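Local coordinates for putative molybdenum carrier protein (PDB 3IMK) that is of unknown function but has a Rossmann-like fold of the SLOG type and is a putative molybdenum carrier, at residues A[19-24]-A[47-52]; A[91-96]-A[101-106]. All blocks are in the same frame, centred on the assembly; numbering follows the deposited sequence.

How the interactions relate
Interactions 1 and 2 lie around one parallel sheet flanked by helices but on opposite sides of the centre of the chain, about 21 Å apart between centres and about 7 Å between nearest atoms, so they do not touch. Interaction 1 lays Arg21, from the helix after the first strand, against the loop that leads to the outermost strand 56-57. Interaction 2 binds helix 87-98 to the other outermost strand, 103-107. Each is bridged by one water. Arg21 lies about 4 Å from a bound MES and His105 about 5 Å from a glycerol, both probably crystallisation additives that may still mark pockets.

Interaction 1 (A[19-24]-A[47-52]); sequences ADRAAL and GRVPET
Arg21 reaches out from its helix and lays its guanidinium group beside Val49 and Pro50 of an irregular loop. The aliphatic part of the arginine spans the gap between the backbones, whose nearest CA atoms, those of Arg21 and Val49, are 9.2 Å apart. CG is anti to the backbone N (chi1 -161°), and bends at chi2 and chi3 then curl the chain, bringing its flat head up to the loop. One face of that head has CG1 of Val49 4.2 Å above its plane, displaced toward the rim, while the other methyl, CG2, comes 4.1 Å from NH2 of Arg21. Arginine and valine run past each other in opposite directions. Pro50 approaches obliquely, its CD 3.8 Å from Arg21 NH1. A branched aliphatic residue and a proline suit this place, offering compact apolar surfaces to the guanidinium, whose edge remains available for polar bonds. In the plane of the group, a water accepts from Arg21 NH2 at 2.8 Å and donates to Gly47 O, also at 2.8 Å. The same NH2 is hydrogen-bonded to Gly15 O, so this nitrogen ties the helix to two loops. Within the loop, Arg48 grips OE2 of Glu51 side-on through NE and NH2, the NH2 bond being 2.8 Å long. Gly47 takes backbone angles (phi 104°, psi 176°) suited to glycine. Arg42 adds hydrogen bonds to the carbonyls of Val49 and Pro50. The contact thus joins helix 19-29, whose Ala19 and Ala22 pack on helix 145-157, to the connection between strands 34-38 and 56-57.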
loop_
_atom_site.group_PDB
_atom_site.type_symbol
_atom_site.label_atom_id
_atom_site.label_comp_id
_atom_site.label_asym_id
_atom_site.label_seq_id
_atom_site.Cartn_x
_atom_site.Cartn_y
_atom_site.Cartn_z
ATOM N N ALA A 19 -1.047 6.601 -3.562
ATOM C CA ALA A 19 -0.401 5.314 -3.354
ATOM C C ALA A 19 -1.385 4.135 -3.374
ATOM O O ALA A 19 -1.115 3.106 -4.011
ATOM C CB ALA A 19 0.377 5.307 -1.990
ATOM N N ASP A 20 -2.512 4.264 -2.660
ATOM C CA ASP A 20 -3.460 3.133 -2.590
ATOM C C ASP A 20 -3.905 2.719 -4.015
ATOM O O ASP A 20 -4.095 1.515 -4.314
ATOM C CB ASP A 20 -4.730 3.510 -1.825
ATOM C CG ASP A 20 -4.618 3.547 -0.319
ATOM O OD1 ASP A 20 -3.558 3.289 0.259
ATOM O OD2 ASP A 20 -5.695 3.853 0.270
ATOM N N ARG A 21 -4.245 3.709 -4.833
ATOM C CA ARG A 21 -4.819 3.464 -6.158
ATOM C C ARG A 21 -3.774 2.866 -7.099
ATOM O O ARG A 21 -4.051 1.891 -7.847
ATOM C CB ARG A 21 -5.440 4.743 -6.713
ATOM C CG ARG A 21 -6.453 4.475 -7.852
ATOM C CD ARG A 21 -7.775 3.828 -7.336
ATOM N NE ARG A 21 -8.512 4.634 -6.359
ATOM C CZ ARG A 21 -9.330 5.635 -6.660
ATOM N NH1 ARG A 21 -9.550 5.966 -7.921
ATOM N NH2 ARG A 21 -9.942 6.317 -5.696
ATOM N N ALA A 22 -2.528 3.362 -7.003
ATOM C CA ALA A 22 -1.450 2.767 -7.752
ATOM C C ALA A 22 -1.246 1.308 -7.371
ATOM O O ALA A 22 -0.959 0.450 -8.239
ATOM C CB ALA A 22 -0.121 3.557 -7.577
ATOM N N ALA A 23 -1.319 0.995 -6.088
ATOM C CA ALA A 23 -1.183 -0.397 -5.723
ATOM C C ALA A 23 -2.169 -1.314 -6.416
ATOM O O ALA A 23 -1.813 -2.406 -6.904
ATOM C CB ALA A 23 -1.303 -0.529 -4.172
ATOM N N LEU A 24 -3.438 -0.888 -6.456
ATOM C CA LEU A 24 -4.479 -1.691 -7.078
ATOM C C LEU A 24 -4.295 -1.781 -8.604
ATOM O O LEU A 24 -4.437 -2.842 -9.188
ATOM C CB LEU A 24 -5.872 -1.128 -6.737
ATOM C CG LEU A 24 -6.203 -1.051 -5.241
ATOM C CD1 LEU A 24 -7.633 -0.447 -5.023
ATOM C CD2 LEU A 24 -6.094 -2.417 -4.535
ATOM N N GLY A 47 -14.096 11.108 -5.417
ATOM C CA GLY A 47 -15.359 10.422 -5.529
ATOM C C GLY A 47 -15.304 8.933 -5.268
ATOM O O GLY A 47 -14.244 8.365 -5.013
ATOM N N ARG A 48 -16.473 8.327 -5.285
ATOM C CA ARG A 48 -16.709 6.908 -5.035
ATOM C C ARG A 48 -15.635 6.068 -5.780
ATOM O O ARG A 48 -15.430 6.242 -6.976
ATOM C CB ARG A 48 -18.121 6.559 -5.531
ATOM C CG ARG A 48 -18.603 5.168 -5.189
ATOM C CD ARG A 48 -20.009 4.932 -5.708
ATOM N NE ARG A 48 -20.433 3.546 -5.545
ATOM C CZ ARG A 48 -20.978 3.048 -4.443
ATOM N NH1 ARG A 48 -21.183 3.820 -3.383
ATOM N NH2 ARG A 48 -21.346 1.764 -4.401
ATOM N N VAL A 49 -14.953 5.174 -5.087
ATOM C CA VAL A 49 -13.943 4.344 -5.763
ATOM C C VAL A 49 -14.667 3.584 -6.886
ATOM O O VAL A 49 -15.675 2.923 -6.632
ATOM C CB VAL A 49 -13.254 3.326 -4.796
ATOM C CG1 VAL A 49 -12.260 2.457 -5.577
ATOM C CG2 VAL A 49 -12.550 4.022 -3.595
ATOM N N PRO A 50 -14.159 3.672 -8.134
ATOM C CA PRO A 50 -14.881 3.063 -9.258
ATOM C C PRO A 50 -15.246 1.595 -9.026
ATOM O O PRO A 50 -14.503 0.850 -8.400
ATOM C CB PRO A 50 -13.926 3.239 -10.428
ATOM C CG PRO A 50 -13.211 4.497 -10.108
ATOM C CD PRO A 50 -13.016 4.459 -8.593
ATOM N N GLU A 51 -16.398 1.191 -9.533
ATOM C CA GLU A 51 -16.921 -0.134 -9.270
ATOM C C GLU A 51 -16.084 -1.268 -9.887
ATOM O O GLU A 51 -16.236 -2.417 -9.506
ATOM C CB GLU A 51 -18.365 -0.211 -9.742
ATOM C CG GLU A 51 -19.272 0.737 -8.948
ATOM C CD GLU A 51 -19.693 0.241 -7.544
ATOM O OE1 GLU A 51 -19.108 -0.722 -6.978
ATOM O OE2 GLU A 51 -20.655 0.842 -7.004
ATOM N N THR A 52 -15.225 -0.935 -10.828
ATOM C CA THR A 52 -14.378 -1.947 -11.433
ATOM C C THR A 52 -13.425 -2.570 -10.392
ATOM O O THR A 52 -12.984 -3.709 -10.546
ATOM C CB THR A 52 -13.600 -1.366 -12.588
ATOM O OG1 THR A 52 -13.034 -0.113 -12.182
ATOM C CG2 THR A 52 -14.531 -1.119 -13.781
HETATM O O HOH W 1 -11.659 8.519 -6.021
#

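Interaction 2 (A[91-96]-A[101-106]); sequences LTEFFA and KPCLHI
Ala96 meets Cys103 through their CB atoms, 3.6 Å apart, where the helix comes down on the edge strand. The small alanine side chain allows this close approach, and SG of Cys103 lies 3.9 Å from Ala96 CB. With SG anti to its backbone N (chi1 -176°), the cysteine also lies beside Glu93, one helical turn earlier. Near the helix end, Lys101 N donates to Ala96 O at 2.9 Å, tying the start of the returning chain to the helix. The lysine's CB faces the helix, but its long chain leads away to a hydrogen bond from NZ to Ser74 O. Farther along the strand, the extended Glu93 crosses His105 obliquely, with carboxylate and imidazole planes 86° apart. A water joins them, donating to Glu93 OE2 at 2.7 Å and lying 2.8 Å from His105 ND1. The opposite ring nitrogen, NE2, is hydrogen-bonded to Ser81 OG, which helps fix the ring's orientation. Helix 91-96 and strand 103-106 run nearly antiparallel, at 155° with axes 9.3 Å apart, within the beta-alpha-beta unit of strand 76-81, helix 87-98 and strand 103-107; helix 113-126 packs against Leu104 and Ile106.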
loop_
_atom_site.group_PDB
_atom_site.type_symbol
_atom_site.label_atom_id
_atom_site.label_comp_id
_atom_site.label_asym_id
_atom_site.label_seq_id
_atom_site.Cartn_x
_atom_site.Cartn_y
_atom_site.Cartn_z
ATOM N N LEU A 91 -0.442 7.541 10.571
ATOM C CA LEU A 91 -1.383 6.708 11.358
ATOM C C LEU A 91 -1.215 5.249 10.964
ATOM O O LEU A 91 -1.253 4.364 11.817
ATOM C CB LEU A 91 -2.821 7.122 11.087
ATOM C CG LEU A 91 -3.881 6.437 11.948
ATOM C CD1 LEU A 91 -3.658 6.684 13.448
ATOM C CD2 LEU A 91 -5.284 6.869 11.473
ATOM N N THR A 92 -1.050 4.996 9.665
ATOM C CA THR A 92 -0.820 3.615 9.190
ATOM C C THR A 92 0.356 2.998 9.941
ATOM O O THR A 92 0.292 1.884 10.403
ATOM C CB THR A 92 -0.582 3.583 7.661
ATOM O OG1 THR A 92 -1.698 4.143 6.982
ATOM C CG2 THR A 92 -0.284 2.187 7.147
ATOM N N GLU A 93 1.471 3.731 9.955
ATOM C CA GLU A 93 2.694 3.295 10.618
ATOM C C GLU A 93 2.456 3.058 12.124
ATOM O O GLU A 93 2.938 2.080 12.690
ATOM C CB GLU A 93 3.820 4.337 10.372
ATOM C CG GLU A 93 5.151 3.935 10.952
ATOM C CD GLU A 93 6.237 4.971 10.677
ATOM O OE1 GLU A 93 6.050 6.103 11.147
ATOM O OE2 GLU A 93 7.220 4.613 9.996
ATOM N N PHE A 94 1.735 3.983 12.757
ATOM C CA PHE A 94 1.372 3.841 14.173
ATOM C C PHE A 94 0.608 2.531 14.380
ATOM O O PHE A 94 0.906 1.778 15.329
ATOM C CB PHE A 94 0.523 5.051 14.625
ATOM C CG PHE A 94 -0.095 4.900 15.997
ATOM C CD1 PHE A 94 0.661 5.166 17.111
ATOM C CD2 PHE A 94 -1.392 4.450 16.157
ATOM C CE1 PHE A 94 0.127 5.026 18.386
ATOM C CE2 PHE A 94 -1.920 4.299 17.423
ATOM C CZ PHE A 94 -1.151 4.593 18.525
ATOM N N PHE A 95 -0.401 2.250 13.555
ATOM C CA PHE A 95 -1.186 1.018 13.731
ATOM C C PHE A 95 -0.297 -0.230 13.536
ATOM O O PHE A 95 -0.396 -1.207 14.289
ATOM C CB PHE A 95 -2.362 0.935 12.750
ATOM C CG PHE A 95 -3.524 1.873 13.043
ATOM C CD1 PHE A 95 -4.052 1.988 14.314
ATOM C CD2 PHE A 95 -4.133 2.577 12.003
ATOM C CE1 PHE A 95 -5.151 2.828 14.563
ATOM C CE2 PHE A 95 -5.213 3.382 12.253
ATOM C CZ PHE A 95 -5.705 3.519 13.499
ATOM N N ALA A 96 0.547 -0.231 12.496
ATOM C CA ALA A 96 1.442 -1.362 12.314
ATOM C C ALA A 96 2.344 -1.607 13.551
ATOM O O ALA A 96 2.525 -2.749 13.991
ATOM C CB ALA A 96 2.272 -1.212 11.012
ATOM N N LYS A 101 2.843 -5.560 13.361
ATOM C CA LYS A 101 2.846 -5.992 11.969
ATOM C C LYS A 101 4.106 -5.470 11.313
ATOM O O LYS A 101 4.462 -4.296 11.504
ATOM C CB LYS A 101 1.610 -5.458 11.232
ATOM C CG LYS A 101 0.293 -6.157 11.602
ATOM C CD LYS A 101 0.189 -7.498 10.832
ATOM C CE LYS A 101 -1.049 -8.237 11.089
ATOM N NZ LYS A 101 -0.901 -9.552 10.487
ATOM N N PRO A 102 4.806 -6.284 10.505
ATOM C CA PRO A 102 5.937 -5.781 9.769
ATOM C C PRO A 102 5.548 -4.560 8.966
ATOM O O PRO A 102 4.470 -4.503 8.362
ATOM C CB PRO A 102 6.335 -6.959 8.858
ATOM C CG PRO A 102 5.809 -8.175 9.568
ATOM C CD PRO A 102 4.581 -7.723 10.287
ATOM N N CYS A 103 6.425 -3.586 8.944
ATOM C CA CYS A 103 6.158 -2.308 8.313
ATOM C C CYS A 103 7.475 -1.736 7.753
ATOM O O CYS A 103 8.484 -1.721 8.447
ATOM C CB CYS A 103 5.476 -1.380 9.311
ATOM S SG CYS A 103 4.976 0.237 8.589
ATOM N N LEU A 104 7.456 -1.346 6.487
ATOM C CA LEU A 104 8.559 -0.698 5.844
ATOM C C LEU A 104 8.078 0.583 5.253
ATOM O O LEU A 104 7.179 0.576 4.422
ATOM C CB LEU A 104 9.141 -1.625 4.758
ATOM C CG LEU A 104 10.282 -1.062 3.901
ATOM C CD1 LEU A 104 11.481 -0.638 4.752
ATOM C CD2 LEU A 104 10.718 -2.064 2.817
ATOM N N HIS A 105 8.698 1.691 5.614
ATOM C CA HIS A 105 8.445 2.979 5.017
ATOM C C HIS A 105 9.592 3.305 4.047
ATOM O O HIS A 105 10.732 3.409 4.481
ATOM C CB HIS A 105 8.403 4.094 6.099
ATOM C CG HIS A 105 8.358 5.483 5.521
ATOM N ND1 HIS A 105 8.879 6.592 6.158
ATOM C CD2 HIS A 105 7.813 5.931 4.356
ATOM C CE1 HIS A 105 8.694 7.658 5.388
ATOM N NE2 HIS A 105 8.031 7.291 4.305
ATOM N N ILE A 106 9.233 3.458 2.775
ATOM C CA ILE A 106 10.122 3.935 1.719
ATOM C C ILE A 106 9.837 5.417 1.501
ATOM O O ILE A 106 8.753 5.790 1.060
ATOM C CB ILE A 106 9.935 3.143 0.425
ATOM C CG1 ILE A 106 10.347 1.691 0.625
ATOM C CG2 ILE A 106 10.705 3.775 -0.753
ATOM C CD1 ILE A 106 11.847 1.452 1.061
HETATM O O HOH W 2 9.123 6.142 8.919
#